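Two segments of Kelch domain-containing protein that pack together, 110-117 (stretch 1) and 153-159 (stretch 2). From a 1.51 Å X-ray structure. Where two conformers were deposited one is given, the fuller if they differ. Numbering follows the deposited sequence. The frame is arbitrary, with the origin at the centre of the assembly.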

# COMPACT_ATOMS: atom_id res chain seq x y z
N PRO A 110 16.68 -13.09 8.93
CA PRO A 110 15.55 -13.81 9.38
C PRO A 110 14.99 -13.36 10.66
O PRO A 110 15.69 -12.91 11.55
CB PRO A 110 16.10 -15.28 9.56
CG PRO A 110 17.51 -15.04 9.86
CD PRO A 110 17.92 -13.91 8.98
N LEU A 111 13.69 -13.45 10.76
CA LEU A 111 12.94 -13.39 11.96
C LEU A 111 12.31 -14.71 12.23
O LEU A 111 12.50 -15.63 11.45
CB LEU A 111 11.92 -12.22 11.91
CG LEU A 111 12.50 -10.79 11.79
CD1 LEU A 111 11.37 -9.75 11.74
CD2 LEU A 111 13.38 -10.43 12.96
N SER A 112 11.53 -14.81 13.31
CA SER A 112 10.90 -16.06 13.71
C SER A 112 9.96 -16.52 12.60
O SER A 112 9.22 -15.69 12.04
CB SER A 112 10.17 -15.85 14.99
OG SER A 112 9.45 -17.01 15.47
N ASN A 113 9.91 -17.84 12.32
CA ASN A 113 8.90 -18.37 11.44
C ASN A 113 7.51 -18.10 11.99
O ASN A 113 7.22 -18.12 13.13
CB ASN A 113 9.06 -19.94 11.39
CG ASN A 113 10.22 -20.39 10.64
OD1 ASN A 113 10.93 -19.73 9.93
ND2 ASN A 113 10.43 -21.71 10.78
N MET A 114 6.54 -17.89 11.09
CA MET A 114 5.13 -17.86 11.46
C MET A 114 4.62 -19.18 12.06
O MET A 114 5.26 -20.23 11.78
CB MET A 114 4.26 -17.48 10.24
CG MET A 114 4.37 -16.01 9.81
SD MET A 114 3.38 -15.70 8.32
CE MET A 114 4.19 -16.59 7.04
N GLN A 115 3.59 -19.07 12.87
CA GLN A 115 2.88 -20.25 13.43
C GLN A 115 2.19 -21.05 12.36
O GLN A 115 2.08 -22.28 12.51
CB GLN A 115 1.90 -19.87 14.49
CG GLN A 115 2.61 -19.27 15.70
CD GLN A 115 3.37 -20.37 16.46
OE1 GLN A 115 4.60 -20.37 16.51
NE2 GLN A 115 2.62 -21.35 16.94
N ILE A 116 1.66 -20.38 11.32
CA ILE A 116 0.94 -21.05 10.23
C ILE A 116 1.56 -20.58 8.94
O ILE A 116 1.52 -19.32 8.68
CB ILE A 116 -0.54 -20.74 10.24
CG1 ILE A 116 -1.14 -21.05 11.62
CG2 ILE A 116 -1.28 -21.45 9.11
CD1 ILE A 116 -2.48 -20.47 11.99
N SER A 117 2.13 -21.47 8.15
CA SER A 117 2.75 -21.10 6.90
C SER A 117 1.66 -20.68 5.89
O SER A 117 0.54 -21.20 5.92
CB SER A 117 3.65 -22.20 6.33
OG SER A 117 2.93 -23.40 6.13
N ALA A 153 9.57 -8.92 21.06
CA ALA A 153 9.86 -10.31 21.58
C ALA A 153 10.25 -11.32 20.50
O ALA A 153 10.51 -12.46 20.87
CB ALA A 153 8.67 -10.81 22.31
N ASN A 154 10.31 -10.93 19.21
CA ASN A 154 10.44 -11.80 18.01
C ASN A 154 9.61 -13.07 18.12
O ASN A 154 10.15 -14.17 17.92
CB ASN A 154 11.92 -12.09 17.72
CG ASN A 154 12.22 -12.88 16.42
OD1 ASN A 154 11.63 -12.76 15.34
ND2 ASN A 154 13.21 -13.73 16.54
N THR A 155 8.34 -12.92 18.45
CA THR A 155 7.41 -14.02 18.59
C THR A 155 6.19 -13.83 17.72
O THR A 155 5.72 -12.70 17.58
CB THR A 155 6.87 -14.17 20.02
OG1 THR A 155 6.12 -12.99 20.40
CG2 THR A 155 8.01 -14.39 20.98
N TRP A 156 5.68 -14.93 17.17
CA TRP A 156 4.36 -15.03 16.56
C TRP A 156 3.43 -15.77 17.49
O TRP A 156 3.86 -16.85 18.03
CB TRP A 156 4.43 -15.80 15.25
CG TRP A 156 5.09 -15.06 14.10
CD1 TRP A 156 6.33 -15.12 13.69
CD2 TRP A 156 4.42 -14.09 13.23
NE1 TRP A 156 6.57 -14.33 12.58
CE2 TRP A 156 5.41 -13.68 12.28
CE3 TRP A 156 3.12 -13.61 13.15
CZ2 TRP A 156 5.10 -12.72 11.27
CZ3 TRP A 156 2.83 -12.66 12.16
CH2 TRP A 156 3.81 -12.27 11.23
N THR A 157 2.24 -15.30 17.70
CA THR A 157 1.24 -15.93 18.54
C THR A 157 -0.06 -16.10 17.70
O THR A 157 -0.55 -15.12 17.12
CB THR A 157 1.02 -15.05 19.77
OG1 THR A 157 2.31 -14.73 20.33
CG2 THR A 157 0.15 -15.77 20.80
N LYS A 158 -0.63 -17.30 17.65
CA LYS A 158 -1.93 -17.51 17.12
C LYS A 158 -2.97 -16.88 17.93
O LYS A 158 -2.90 -16.84 19.17
CB LYS A 158 -2.25 -19.03 16.97
CG LYS A 158 -1.27 -19.66 16.02
CD LYS A 158 -1.56 -21.10 15.65
CE LYS A 158 -1.30 -21.97 16.88
NZ LYS A 158 -1.06 -23.32 16.31
N LEU A 159 -4.00 -16.32 17.29
CA LEU A 159 -5.04 -15.66 17.98
C LEU A 159 -6.31 -16.50 17.79
O LEU A 159 -6.97 -16.46 16.73
CB LEU A 159 -5.24 -14.27 17.43
CG LEU A 159 -4.05 -13.34 17.72
CD1 LEU A 159 -4.10 -12.07 16.81
CD2 LEU A 159 -3.98 -12.96 19.21
O HOH W 1 7.57 -17.23 17.22
O HOH W 2 1.98 -23.58 15.15

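The contact is a side-by-side packing of two segments running in nearly the same direction, centred on the indole of W156 and held by two direct hydrogen bonds and two bridging waters, with no direct hydrogen bond between the two backbones. The end-to-end directions of the touching parts differ by 8°, and the nearest CA pairs, S112 CA to N154 CA at 6.1 Å and M114 CA to W156 CA at 5.9 Å, step by two residues on both sides. In the strand of stretch 2, W156 points its CB toward stretch 1 while T155 and T157 point theirs away, so the tryptophan carries the middle of the contact and has the largest area covered, 113 of the 482 Å² buried in all.

At one end, the N154 side chain accepts from the backbone: S112 N donates to N154 OD1 at 2.9 Å, with an N-H...O angle of 157°. N154 OD1 also lies 3.5 Å from L111 CB, so this oxygen touches two neighbouring residues of stretch 1. S112 also offers its carbonyl to the indole, W156 NE1 to S112 O, at 3.0 Å; the angle of 129° makes this bond weak, although the acceptor lies near the ring plane, at the edge. Water 1 adds a third link, 2.6 Å from S112 OG and accepting from W156 N at 3.0 Å, so it meets a backbone NH that faces stretch 1.

M114 covers one face of the indole. M114 CG lies 3.7 Å from the centroid of the six-membered ring of W156 and 19° off the normal, a CH-pi contact, and M114 SD lies 4.7 Å from the same centroid and 18° off the normal. With chi1 m, chi2 t and chi3 m, the CA-to-CB bond of M114 points sideways to stretch 2, and the side chain passes over the ring before its end leads away. Both residues are buried.

Beyond the indole, the aliphatic parts of Q115 and I116 meet K158. Q115 points its CB toward stretch 2, and Q115 CB comes within 3.5 Å of K158 CG. The CA-to-CB bond of I116 points sideways, but the end of its side chain comes nearer, bringing I116 CD1 to 3.8 Å from K158 CD. Separately, Q115 CG lies 3.6 Å from the carbonyl oxygen W156 O. The charged end of K158 reaches water 2, which accepts from K158 NZ at 3.3 Å and donates to Q115 O at 2.9 Å, closing this end of the contact.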